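Local coordinates for Nitrate/nitrite sensor protein NarX (PDB 3EZI) that senses nitrate and nitrite through this periplasmic sensor domain and transduces the signal to the response regulators NarL and NarP, probably by phosphorylation, at residues L32-E35 with M36-A40; S42-L45 with T46-E50; G53-A56 with Q57-L61; Q62-W65 with R66-I70; D94-V97 with S98-R102. All blocks are in the same frame, centred on the assembly; numbering follows the deposited sequence. Where two conformers were deposited one is given.

How the contacts relate
From the N terminus, helix 3-22 comes before any of the five contacts, which then follow in series; each joins consecutive turns and closes no long loop, and none nests or crosses. Contact 1 lies on helix 30-40 and contact 2 on helix 43-52, after a short break. Contacts 3 and 4 adjoin on helix 55-75, and contact 5 spans the last turn of helix 82-99 and the segment after it. Four antiparallel rods result, a four-helix bundle with one rod broken. E37 with R66 and A40 with Q62 tie contact 1 to contact 4, whereas contacts 2, 3 and 5 meet at one end of the bundle, their centres 10 to 13 Å apart.

Contact 1. Residues L32-E35 with M36-A40; sequences LIKE and MEQTA
M36 N donates to L32 O at 3.0 Å and E37 N to I33 O at 2.9 Å, and Q38 N repeats the step on K34 O, the i-to-i+4 pattern of a regular alpha helix. Among the side chains, K34 serves two neighbours of the next turn. Its CG stands opposite the backbone nitrogen (chi1 -177°) and the chain bends at chi2, which swings the ammonium over E37. K34 NZ reaches E37 OE2 at 3.2 Å, a salt bridge made from above the carboxylate plane, 51° out of it. The methylene next to the charge is used as well: Q38, itself bent at chi2, lays its amide beside the lysine, with Q38 NE2 3.6 Å from K34 CE. At the next residue, E35 O accepts from T39 N at 3.1 Å, and T39 OG1 stands 3.0 Å from E35 O. Q15 of helix 3-22 gives T39 OG1 a weak bond. The other oxygen of E37, OE1, forms a shorter salt bridge with R66 of helix 55-75; held between a lysine and an arginine, this carboxylate would be expected to stay ionised.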
loop_
_atom_site.group_PDB
_atom_site.type_symbol
_atom_site.label_atom_id
_atom_site.label_comp_id
_atom_site.label_asym_id
_atom_site.label_seq_id
_atom_site.Cartn_x
_atom_site.Cartn_y
_atom_site.Cartn_z
ATOM N N LEU A 32 -4.511 12.585 1.144
ATOM C CA LEU A 32 -4.477 11.235 0.536
ATOM C C LEU A 32 -3.316 10.444 1.124
ATOM O O LEU A 32 -3.405 9.213 1.342
ATOM C CB LEU A 32 -4.229 11.268 -0.976
ATOM C CG LEU A 32 -5.134 12.036 -1.929
ATOM C CD1 LEU A 32 -4.701 11.757 -3.393
ATOM C CD2 LEU A 32 -6.549 11.593 -1.690
ATOM N N ILE A 33 -2.206 11.134 1.327
ATOM C CA ILE A 33 -1.032 10.460 1.852
ATOM C C ILE A 33 -1.324 10.047 3.288
ATOM O O ILE A 33 -1.013 8.937 3.713
ATOM C CB ILE A 33 0.229 11.368 1.695
ATOM C CG1 ILE A 33 0.483 11.637 0.204
ATOM C CG2 ILE A 33 1.487 10.681 2.325
ATOM C CD1 ILE A 33 1.659 12.641 -0.032
ATOM N N LYS A 34 -1.979 10.919 4.036
ATOM C CA LYS A 34 -2.311 10.598 5.425
ATOM C C LYS A 34 -3.253 9.394 5.537
ATOM O O LYS A 34 -3.082 8.495 6.374
ATOM C CB LYS A 34 -2.947 11.830 6.105
ATOM C CG LYS A 34 -3.253 11.578 7.586
ATOM C CD LYS A 34 -1.969 11.231 8.322
ATOM C CE LYS A 34 -2.126 10.913 9.810
ATOM N NZ LYS A 34 -0.769 10.650 10.409
ATOM N N GLU A 35 -4.264 9.377 4.685
ATOM C CA GLU A 35 -5.229 8.288 4.664
ATOM C C GLU A 35 -4.509 6.977 4.337
ATOM O O GLU A 35 -4.762 5.940 4.962
ATOM C CB GLU A 35 -6.282 8.580 3.598
ATOM C CG GLU A 35 -7.538 7.746 3.673
ATOM C CD GLU A 35 -8.543 8.173 2.618
ATOM O OE1 GLU A 35 -8.781 9.397 2.494
ATOM O OE2 GLU A 35 -9.085 7.293 1.917
ATOM N N MET A 36 -3.589 7.030 3.378
ATOM C CA MET A 36 -2.860 5.825 2.992
ATOM C C MET A 36 -1.957 5.331 4.136
ATOM O O MET A 36 -1.833 4.119 4.382
ATOM C CB MET A 36 -2.067 6.114 1.724
ATOM C CG MET A 36 -1.662 4.904 1.013
ATOM S SD MET A 36 -0.994 5.279 -0.624
ATOM C CE MET A 36 -0.660 3.628 -1.074
ATOM N N GLU A 37 -1.347 6.261 4.866
ATOM C CA GLU A 37 -0.509 5.861 6.011
ATOM C C GLU A 37 -1.344 5.150 7.116
ATOM O O GLU A 37 -0.927 4.111 7.703
ATOM C CB GLU A 37 0.171 7.105 6.620
ATOM C CG GLU A 37 1.101 6.767 7.765
ATOM C CD GLU A 37 1.690 7.997 8.434
ATOM O OE1 GLU A 37 2.711 7.844 9.139
ATOM O OE2 GLU A 37 1.130 9.109 8.269
ATOM N N GLN A 38 -2.536 5.674 7.385
ATOM C CA GLN A 38 -3.379 5.090 8.426
ATOM C C GLN A 38 -3.810 3.679 8.051
ATOM O O GLN A 38 -3.984 2.821 8.920
ATOM C CB GLN A 38 -4.649 5.934 8.635
ATOM C CG GLN A 38 -4.380 7.405 8.857
ATOM C CD GLN A 38 -4.187 7.770 10.316
ATOM O OE1 GLN A 38 -3.390 7.160 11.018
ATOM N NE2 GLN A 38 -4.907 8.794 10.772
ATOM N N THR A 39 -4.009 3.473 6.751
ATOM C CA THR A 39 -4.450 2.184 6.242
ATOM C C THR A 39 -3.287 1.183 6.277
ATOM O O THR A 39 -3.466 0.026 6.728
ATOM C CB THR A 39 -4.995 2.331 4.783
ATOM O OG1 THR A 39 -6.084 3.297 4.762
ATOM C CG2 THR A 39 -5.567 0.969 4.312
ATOM N N ALA A 40 -2.104 1.631 5.853
ATOM C CA ALA A 40 -0.928 0.749 5.826
ATOM C C ALA A 40 -0.515 0.242 7.205
ATOM O O ALA A 40 -0.027 -0.873 7.318
ATOM C CB ALA A 40 0.264 1.442 5.173
#

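Contact 2. Residues S42-L45 with T46-E50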
loop_
_atom_site.group_PDB
_atom_site.type_symbol
_atom_site.label_atom_id
_atom_site.label_comp_id
_atom_site.label_asym_id
_atom_site.label_seq_id
_atom_site.Cartn_x
_atom_site.Cartn_y
_atom_site.Cartn_z
ATOM N N SER A 42 -2.634 -0.168 9.767
ATOM C CA SER A 42 -3.870 -0.600 10.390
ATOM C C SER A 42 -3.600 -1.746 11.408
ATOM O O SER A 42 -2.876 -2.702 11.077
ATOM C CB SER A 42 -4.818 -1.117 9.283
ATOM O OG SER A 42 -5.886 -1.905 9.839
ATOM N N ALA A 43 -4.175 -1.663 12.603
ATOM C CA ALA A 43 -3.965 -2.725 13.605
ATOM C C ALA A 43 -4.438 -4.110 13.103
ATOM O O ALA A 43 -3.826 -5.143 13.381
ATOM C CB ALA A 43 -4.679 -2.378 14.909
ATOM N N GLU A 44 -5.529 -4.135 12.355
ATOM C CA GLU A 44 -6.041 -5.407 11.832
ATOM C C GLU A 44 -5.142 -6.004 10.747
ATOM O O GLU A 44 -4.934 -7.234 10.681
ATOM C CB GLU A 44 -7.459 -5.203 11.294
ATOM C CG GLU A 44 -8.134 -6.492 10.748
ATOM C CD GLU A 44 -8.193 -7.665 11.755
ATOM O OE1 GLU A 44 -8.199 -7.452 12.990
ATOM O OE2 GLU A 44 -8.257 -8.833 11.292
ATOM N N LEU A 45 -4.609 -5.159 9.874
ATOM C CA LEU A 45 -3.737 -5.684 8.860
ATOM C C LEU A 45 -2.622 -6.404 9.595
ATOM O O LEU A 45 -2.237 -7.523 9.235
ATOM C CB LEU A 45 -3.188 -4.547 8.000
ATOM C CG LEU A 45 -2.583 -4.833 6.641
ATOM C CD1 LEU A 45 -3.347 -5.925 5.834
ATOM C CD2 LEU A 45 -2.574 -3.527 5.894
ATOM N N THR A 46 -2.132 -5.773 10.661
ATOM C CA THR A 46 -1.063 -6.347 11.452
ATOM C C THR A 46 -1.436 -7.646 12.178
ATOM O O THR A 46 -0.674 -8.631 12.149
ATOM C CB THR A 46 -0.543 -5.328 12.478
ATOM O OG1 THR A 46 -0.184 -4.115 11.800
ATOM C CG2 THR A 46 0.672 -5.891 13.209
ATOM N N ARG A 47 -2.591 -7.659 12.834
ATOM C CA ARG A 47 -2.988 -8.861 13.544
ATOM C C ARG A 47 -3.164 -9.999 12.546
ATOM O O ARG A 47 -2.704 -11.118 12.792
ATOM C CB ARG A 47 -4.279 -8.660 14.328
ATOM C CG ARG A 47 -4.119 -7.861 15.637
ATOM C CD ARG A 47 -5.420 -7.864 16.439
ATOM N NE ARG A 47 -6.535 -7.233 15.725
ATOM C CZ ARG A 47 -6.931 -5.971 15.899
ATOM N NH1 ARG A 47 -6.311 -5.191 16.763
ATOM N NH2 ARG A 47 -7.951 -5.498 15.203
ATOM N N ALA A 48 -3.801 -9.722 11.415
ATOM C CA ALA A 48 -3.979 -10.785 10.415
ATOM C C ALA A 48 -2.645 -11.307 9.880
ATOM O O ALA A 48 -2.473 -12.534 9.630
ATOM C CB ALA A 48 -4.877 -10.252 9.241
ATOM N N ALA A 49 -1.676 -10.410 9.692
ATOM C CA ALA A 49 -0.387 -10.836 9.154
ATOM C C ALA A 49 0.256 -11.729 10.202
ATOM O O ALA A 49 0.842 -12.764 9.875
ATOM C CB ALA A 49 0.523 -9.605 8.842
ATOM N N GLU A 50 0.142 -11.326 11.466
ATOM C CA GLU A 50 0.675 -12.127 12.561
ATOM C C GLU A 50 0.086 -13.549 12.621
ATOM O O GLU A 50 0.837 -14.533 12.726
ATOM C CB GLU A 50 0.429 -11.426 13.911
ATOM C CG GLU A 50 1.626 -10.617 14.404
ATOM C CD GLU A 50 1.365 -9.897 15.728
ATOM O OE1 GLU A 50 0.750 -10.516 16.638
ATOM O OE2 GLU A 50 1.787 -8.724 15.861
#
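R47 grips E44 side-on on the outer surface of the helix: R47 NH2 lies 3.0 Å and R47 NE 3.2 Å from the same oxygen, E44 OE1. OE1 offers its anti lone pair to NH2, while NE meets it on the syn side, 32° out of the carboxylate plane. The two side chains cross at about a right angle, R47 bent at chi3 and E44 at chi2, and the guanidinium passes over A43 O. R47 NH1 ends 3.7 Å from A43 CB. A second arginine, R51, holds E44 OE2, so both carboxylate oxygens have a cationic partner. A43 and R47 are exposed, which makes this the looser, solvent-facing side. The turn starts a helix of the four-helix bundle: S42 is its N-cap, with OG accepting weakly from E44 N and L45 N, and T46 N donates to S42 O at 3.2 Å. T46 OG1 lies 3.1 Å from S42 O. The opposite character belongs to L45, A48 and A49, all buried and packed against other parts of the chain. L45 and A49 press on L58 of helix 55-75, L45 and A48 on A5 of helix 3-22, and the same leucine and A48 on the ring of F100.

Contact 3. Residues G53-A56 with Q57-L61; sequences GQLA and QLQGL
The side chains of Q54 and Q57 run side by side, pointing the same way, with their amide planes 84° apart, so neither amide is stacked on the other. They meet at their oxygens, Q54 OE1 lying 3.6 Å from Q57 OE1, an approach of two acceptors that is no bond. Q54 has two deposited conformers, which leaves this oxygen-oxygen approach doubtful. The third amide, that of Q59, slants across L55 and has hydrocarbon for a neighbour: Q59 NE2 is 3.8 Å from L55 CG, with CD2 slightly farther. Q59 arrives there because its CG sits beside the backbone nitrogen (chi1 -66°) and the chain then extends; in doing so it brings Q59 CG to 3.1 Å from L55 O.

The backbone here passes from one helix to the next. G53, with positive phi, closes the preceding helix in a Schellman motif, and the next helix begins within two residues. Q54 O accepts from L58 N at 2.9 Å, and more weakly from Q57 N at 2.8 Å, where the N-H...O angle is only 121°. From there the regular pattern takes over, with Q59 N on L55 O and G60 N on A56 O.

The nitrogen ends of Q54 and Q57 are turned to helix 82-99, Q57 NE2 to Q95 OE1 and Q54 NE2 to L96 O. Both spacings are modelled too short, so their detail is doubtful. The amide nitrogens nevertheless probably donate to helix 82-99, a polar join between that helix and both the loop at Q54 and the start of helix 55-75.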
loop_
_atom_site.group_PDB
_atom_site.type_symbol
_atom_site.label_atom_id
_atom_site.label_comp_id
_atom_site.label_asym_id
_atom_site.label_seq_id
_atom_site.Cartn_x
_atom_site.Cartn_y
_atom_site.Cartn_z
ATOM N N GLY A 53 1.392 -15.708 9.605
ATOM C CA GLY A 53 2.832 -15.777 9.362
ATOM C C GLY A 53 3.304 -14.939 8.184
ATOM O O GLY A 53 4.168 -15.361 7.417
ATOM N N GLN A 54 2.760 -13.735 8.048
ATOM C CA GLN A 54 3.133 -12.840 6.954
ATOM C C GLN A 54 3.746 -11.547 7.479
ATOM O O GLN A 54 4.019 -10.631 6.693
ATOM C CB GLN A 54 1.903 -12.403 6.153
ATOM C CG GLN A 54 1.011 -13.463 5.632
ATOM C CD GLN A 54 0.718 -13.226 4.187
ATOM O OE1 GLN A 54 1.536 -13.539 3.333
ATOM N NE2 GLN A 54 -0.431 -12.636 3.899
ATOM N N LEU A 55 3.958 -11.453 8.784
ATOM C CA LEU A 55 4.470 -10.183 9.355
ATOM C C LEU A 55 5.682 -9.582 8.627
ATOM O O LEU A 55 5.760 -8.349 8.417
ATOM C CB LEU A 55 4.772 -10.313 10.853
ATOM C CG LEU A 55 4.950 -8.951 11.553
ATOM C CD1 LEU A 55 3.751 -8.061 11.242
ATOM C CD2 LEU A 55 5.089 -9.147 13.080
ATOM N N ALA A 56 6.635 -10.418 8.236
ATOM C CA ALA A 56 7.792 -9.898 7.514
ATOM C C ALA A 56 7.422 -9.306 6.148
ATOM O O ALA A 56 8.015 -8.309 5.676
ATOM C CB ALA A 56 8.847 -11.007 7.332
ATOM N N GLN A 57 6.458 -9.931 5.480
ATOM C CA GLN A 57 6.031 -9.461 4.187
ATOM C C GLN A 57 5.281 -8.138 4.333
ATOM O O GLN A 57 5.447 -7.232 3.495
ATOM C CB GLN A 57 5.143 -10.509 3.526
ATOM C CG GLN A 57 4.573 -10.074 2.221
ATOM C CD GLN A 57 4.759 -11.140 1.175
ATOM O OE1 GLN A 57 4.260 -12.262 1.309
ATOM N NE2 GLN A 57 5.501 -10.803 0.129
ATOM N N LEU A 58 4.462 -8.032 5.376
ATOM C CA LEU A 58 3.734 -6.779 5.633
ATOM C C LEU A 58 4.726 -5.659 5.987
ATOM O O LEU A 58 4.627 -4.542 5.471
ATOM C CB LEU A 58 2.757 -6.931 6.801
ATOM C CG LEU A 58 2.048 -5.626 7.195
ATOM C CD1 LEU A 58 1.386 -4.955 5.953
ATOM C CD2 LEU A 58 0.982 -5.933 8.278
ATOM N N GLN A 59 5.656 -5.943 6.895
ATOM C CA GLN A 59 6.650 -4.921 7.272
ATOM C C GLN A 59 7.457 -4.472 6.026
ATOM O O GLN A 59 7.841 -3.292 5.894
ATOM C CB GLN A 59 7.566 -5.478 8.398
ATOM C CG GLN A 59 6.809 -5.720 9.727
ATOM C CD GLN A 59 7.668 -6.353 10.834
ATOM O OE1 GLN A 59 8.606 -7.109 10.560
ATOM N NE2 GLN A 59 7.335 -6.051 12.091
ATOM N N GLY A 60 7.729 -5.413 5.117
ATOM C CA GLY A 60 8.441 -5.091 3.889
ATOM C C GLY A 60 7.668 -4.110 2.997
ATOM O O GLY A 60 8.265 -3.212 2.359
ATOM N N LEU A 61 6.347 -4.303 2.899
ATOM C CA LEU A 61 5.531 -3.405 2.112
ATOM C C LEU A 61 5.480 -2.022 2.742
ATOM O O LEU A 61 5.407 -0.997 2.045
ATOM C CB LEU A 61 4.089 -3.942 2.016
ATOM C CG LEU A 61 3.848 -4.938 0.895
ATOM C CD1 LEU A 61 2.532 -5.681 1.168
ATOM C CD2 LEU A 61 3.798 -4.221 -0.435
#

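Contact 4. Residues Q62-W65 with R66-I70; sequences QDYW and RNELI
W65 and I70 lie side by side, I70 CG1 standing over one face of the indole, 3.8 Å from the centroid of the W65 five-membered ring and 23° off its normal, a CH-pi contact. L69 CD2 adds an apolar touch on W65 CD1 at 4.1 Å. Farther round the helix, Y64 has its CG opposite the backbone nitrogen (chi1 180°), which carries the phenol along toward the next turn; there E68 crosses it at about a right angle and rests E68 CB over the face, 4.2 Å from the Y64 ring centroid. R66 CG passes 3.8 Å from W65 CE3, and NH1 lies at the indole edge. A wider pi-type turn at 66-69 brings I70 against W65, five residues on. Y64 O accepts from both E68 N, at 2.9 Å, and L69 N, at 3.0 Å, the two arriving from opposite faces of the carbonyl plane. W65 O then takes I70 N at 3.0 Å, an i-to-i+5 bond. Beyond them, D85 O of helix 82-99 holds Y64 OH, and Y64 and L69 both pack on F89 there. W65 and I70 face helix 30-40, the indole against M36 and the isoleucine against I33, and R66 makes its salt bridge to that helix; helix 55-75 thus packs between helix 30-40 and helix 82-99.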
loop_
_atom_site.group_PDB
_atom_site.type_symbol
_atom_site.label_atom_id
_atom_site.label_comp_id
_atom_site.label_asym_id
_atom_site.label_seq_id
_atom_site.Cartn_x
_atom_site.Cartn_y
_atom_site.Cartn_z
ATOM N N GLN A 62 5.438 -1.999 4.066
ATOM C CA GLN A 62 5.388 -0.740 4.802
ATOM C C GLN A 62 6.684 0.023 4.594
ATOM O O GLN A 62 6.679 1.247 4.456
ATOM C CB GLN A 62 5.158 -1.000 6.310
ATOM C CG GLN A 62 3.730 -1.605 6.613
ATOM C CD GLN A 62 3.585 -2.065 8.048
ATOM O OE1 GLN A 62 4.593 -2.402 8.681
ATOM N NE2 GLN A 62 2.347 -2.084 8.575
ATOM N N ASP A 63 7.793 -0.696 4.653
ATOM C CA ASP A 63 9.123 -0.105 4.424
ATOM C C ASP A 63 9.223 0.455 3.008
ATOM O O ASP A 63 9.769 1.547 2.819
ATOM C CB ASP A 63 10.259 -1.146 4.603
ATOM C CG ASP A 63 10.454 -1.576 6.037
ATOM O OD1 ASP A 63 9.888 -0.929 6.956
ATOM O OD2 ASP A 63 11.197 -2.592 6.215
ATOM N N TYR A 64 8.723 -0.296 2.012
ATOM C CA TYR A 64 8.766 0.178 0.624
ATOM C C TYR A 64 7.898 1.442 0.489
ATOM O O TYR A 64 8.289 2.440 -0.136
ATOM C CB TYR A 64 8.266 -0.938 -0.310
ATOM C CG TYR A 64 8.259 -0.558 -1.782
ATOM C CD1 TYR A 64 9.409 -0.690 -2.551
ATOM C CD2 TYR A 64 7.101 -0.094 -2.395
ATOM C CE1 TYR A 64 9.409 -0.381 -3.900
ATOM C CE2 TYR A 64 7.088 0.226 -3.745
ATOM C CZ TYR A 64 8.251 0.073 -4.486
ATOM O OH TYR A 64 8.242 0.362 -5.839
ATOM N N TRP A 65 6.707 1.408 1.075
ATOM C CA TRP A 65 5.841 2.576 1.007
ATOM C C TRP A 65 6.566 3.842 1.530
ATOM O O TRP A 65 6.577 4.899 0.890
ATOM C CB TRP A 65 4.596 2.298 1.868
ATOM C CG TRP A 65 3.548 3.384 1.802
ATOM C CD1 TRP A 65 2.617 3.586 0.801
ATOM C CD2 TRP A 65 3.374 4.449 2.740
ATOM N NE1 TRP A 65 1.878 4.732 1.075
ATOM C CE2 TRP A 65 2.330 5.281 2.249
ATOM C CE3 TRP A 65 4.002 4.786 3.952
ATOM C CZ2 TRP A 65 1.908 6.432 2.931
ATOM C CZ3 TRP A 65 3.581 5.926 4.628
ATOM C CH2 TRP A 65 2.547 6.738 4.112
ATOM N N ARG A 66 7.118 3.754 2.733
ATOM C CA ARG A 66 7.787 4.914 3.331
ATOM C C ARG A 66 9.125 5.338 2.713
ATOM O O ARG A 66 9.413 6.533 2.575
ATOM C CB ARG A 66 8.042 4.659 4.833
ATOM C CG ARG A 66 7.242 5.574 5.753
ATOM C CD ARG A 66 7.666 5.444 7.198
ATOM N NE ARG A 66 6.538 5.315 8.129
ATOM C CZ ARG A 66 5.612 6.241 8.345
ATOM N NH1 ARG A 66 5.642 7.392 7.704
ATOM N NH2 ARG A 66 4.655 5.992 9.225
ATOM N N ASN A 67 9.952 4.357 2.358
ATOM C CA ASN A 67 11.297 4.659 1.870
ATOM C C ASN A 67 11.494 4.753 0.380
ATOM O O ASN A 67 12.518 5.259 -0.082
ATOM C CB ASN A 67 12.265 3.616 2.430
ATOM C CG ASN A 67 12.189 3.505 3.938
ATOM O OD1 ASN A 67 11.780 4.443 4.612
ATOM N ND2 ASN A 67 12.601 2.366 4.468
ATOM N N GLU A 68 10.529 4.280 -0.406
ATOM C CA GLU A 68 10.697 4.312 -1.848
ATOM C C GLU A 68 9.536 4.916 -2.616
ATOM O O GLU A 68 9.707 5.789 -3.490
ATOM C CB GLU A 68 10.991 2.867 -2.356
ATOM C CG GLU A 68 12.415 2.362 -1.948
ATOM C CD GLU A 68 12.702 0.876 -2.256
ATOM O OE1 GLU A 68 12.656 0.490 -3.413
ATOM O OE2 GLU A 68 12.965 0.094 -1.319
ATOM N N LEU A 69 8.333 4.440 -2.316
ATOM C CA LEU A 69 7.150 4.875 -3.080
ATOM C C LEU A 69 6.719 6.318 -2.801
ATOM O O LEU A 69 6.578 7.123 -3.724
ATOM C CB LEU A 69 5.966 3.913 -2.841
ATOM C CG LEU A 69 4.697 4.286 -3.628
ATOM C CD1 LEU A 69 4.961 4.165 -5.125
ATOM C CD2 LEU A 69 3.546 3.388 -3.187
ATOM N N ILE A 70 6.489 6.665 -1.538
ATOM C CA ILE A 70 6.107 8.038 -1.276
ATOM C C ILE A 70 7.221 9.036 -1.721
ATOM O O ILE A 70 6.909 10.088 -2.337
ATOM C CB ILE A 70 5.686 8.193 0.196
ATOM C CG1 ILE A 70 4.369 7.421 0.432
ATOM C CG2 ILE A 70 5.567 9.664 0.549
ATOM C CD1 ILE A 70 3.114 8.062 -0.274
#

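Contact 5. Residues D94-V97 with S98-R102; sequences DQLV and SGFDR
L96 and F100 cross obliquely, with L96 CG meeting the far end of the phenyl ring, 3.9 Å from F100 CZ and about as far from CE2. The ring is laid back along the last turn: CG of F100 sits beside its own backbone nitrogen (chi1 -74°), and L96 O lies over one face, offset toward the rim, 3.7 Å from F100 CD2. The backbone at this point leaves the helical course. G99 N still bonds Q95 O at 3.2 Å, but F100 N turns to V97 O at 3.3 Å, an i-to-i+3 bond that approaches from 68° out of the carbonyl plane, and its second bond, to L96 O, is weak. S98 OG, in the conformer described, approaches Q95 O, but the spacing is too short to be trusted. R102 comes back over the same turn, R102 CD lying 3.7 Å from V97 O and NE at the same distance from that atom. The leucine and phenylalanine are buried, the arginine exposed. Around them, F100 inserts against L45, A48 and D52 of helix 43-52 and I6 of helix 3-22, V97 lies on I6 and A9, and L96 reaches L61 of helix 55-75, so this end of helix 82-99 touches all three other rods of the bundle.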
loop_
_atom_site.group_PDB
_atom_site.type_symbol
_atom_site.label_atom_id
_atom_site.label_comp_id
_atom_site.label_asym_id
_atom_site.label_seq_id
_atom_site.Cartn_x
_atom_site.Cartn_y
_atom_site.Cartn_z
ATOM N N ASP A 94 -0.717 -7.864 -3.849
ATOM C CA ASP A 94 -1.338 -9.096 -4.380
ATOM C C ASP A 94 -0.654 -10.288 -3.738
ATOM O O ASP A 94 -1.315 -11.273 -3.425
ATOM C CB ASP A 94 -1.188 -9.216 -5.918
ATOM C CG ASP A 94 -2.067 -8.254 -6.663
ATOM O OD1 ASP A 94 -3.130 -7.869 -6.129
ATOM O OD2 ASP A 94 -1.724 -7.878 -7.805
ATOM N N GLN A 95 0.654 -10.227 -3.536
ATOM C CA GLN A 95 1.351 -11.372 -2.932
ATOM C C GLN A 95 0.929 -11.524 -1.455
ATOM O O GLN A 95 0.725 -12.635 -0.942
ATOM C CB GLN A 95 2.867 -11.162 -3.029
ATOM C CG GLN A 95 3.713 -12.362 -2.635
ATOM C CD GLN A 95 5.216 -12.100 -2.834
ATOM O OE1 GLN A 95 5.828 -11.305 -2.113
ATOM N NE2 GLN A 95 5.808 -12.761 -3.825
ATOM N N LEU A 96 0.826 -10.396 -0.749
ATOM C CA LEU A 96 0.406 -10.436 0.657
ATOM C C LEU A 96 -0.993 -11.121 0.784
ATOM O O LEU A 96 -1.192 -12.009 1.617
ATOM C CB LEU A 96 0.359 -8.997 1.231
ATOM C CG LEU A 96 -0.150 -8.904 2.678
ATOM C CD1 LEU A 96 0.922 -9.408 3.620
ATOM C CD2 LEU A 96 -0.544 -7.448 2.999
ATOM N N VAL A 97 -1.932 -10.734 -0.062
ATOM C CA VAL A 97 -3.292 -11.287 -0.048
ATOM C C VAL A 97 -3.263 -12.803 -0.314
ATOM O O VAL A 97 -4.022 -13.559 0.284
ATOM C CB VAL A 97 -4.142 -10.608 -1.128
ATOM C CG1 VAL A 97 -5.453 -11.351 -1.362
ATOM C CG2 VAL A 97 -4.427 -9.132 -0.709
ATOM N N SER A 98 -2.357 -13.228 -1.199
ATOM C CA SER A 98 -2.238 -14.649 -1.555
ATOM C C SER A 98 -1.863 -15.487 -0.344
ATOM O O SER A 98 -2.359 -16.607 -0.180
ATOM C CB SER A 98 -1.191 -14.864 -2.680
ATOM O OG SER A 98 0.161 -14.742 -2.227
ATOM N N GLY A 99 -1.010 -14.925 0.506
ATOM C CA GLY A 99 -0.546 -15.608 1.705
ATOM C C GLY A 99 -1.495 -15.650 2.911
ATOM O O GLY A 99 -1.246 -16.358 3.884
ATOM N N PHE A 100 -2.577 -14.894 2.871
ATOM C CA PHE A 100 -3.523 -14.943 3.985
ATOM C C PHE A 100 -4.389 -16.203 3.844
ATOM O O PHE A 100 -4.560 -16.723 2.733
ATOM C CB PHE A 100 -4.465 -13.736 3.984
ATOM C CG PHE A 100 -3.837 -12.437 4.413
ATOM C CD1 PHE A 100 -3.013 -12.360 5.533
ATOM C CD2 PHE A 100 -4.130 -11.265 3.724
ATOM C CE1 PHE A 100 -2.501 -11.137 5.956
ATOM C CE2 PHE A 100 -3.620 -10.038 4.145
ATOM C CZ PHE A 100 -2.808 -9.978 5.262
ATOM N N ASP A 101 -4.937 -16.699 4.957
ATOM C CA ASP A 101 -5.834 -17.878 4.884
ATOM C C ASP A 101 -7.182 -17.259 4.496
ATOM O O ASP A 101 -7.780 -16.503 5.273
ATOM C CB ASP A 101 -5.939 -18.612 6.243
ATOM C CG ASP A 101 -6.733 -19.945 6.153
ATOM O OD1 ASP A 101 -7.742 -20.020 5.412
ATOM O OD2 ASP A 101 -6.357 -20.924 6.849
ATOM N N ARG A 102 -7.625 -17.554 3.268
ATOM C CA ARG A 102 -8.870 -17.033 2.714
ATOM C C ARG A 102 -10.037 -18.041 2.843
ATOM O O ARG A 102 -11.103 -17.850 2.235
ATOM C CB ARG A 102 -8.643 -16.678 1.225
ATOM C CG ARG A 102 -7.747 -15.437 0.957
ATOM C CD ARG A 102 -7.113 -15.427 -0.442
ATOM N NE ARG A 102 -6.108 -16.475 -0.580
ATOM C CZ ARG A 102 -6.271 -17.595 -1.292
ATOM N NH1 ARG A 102 -7.402 -17.816 -1.955
ATOM N NH2 ARG A 102 -5.307 -18.515 -1.304
#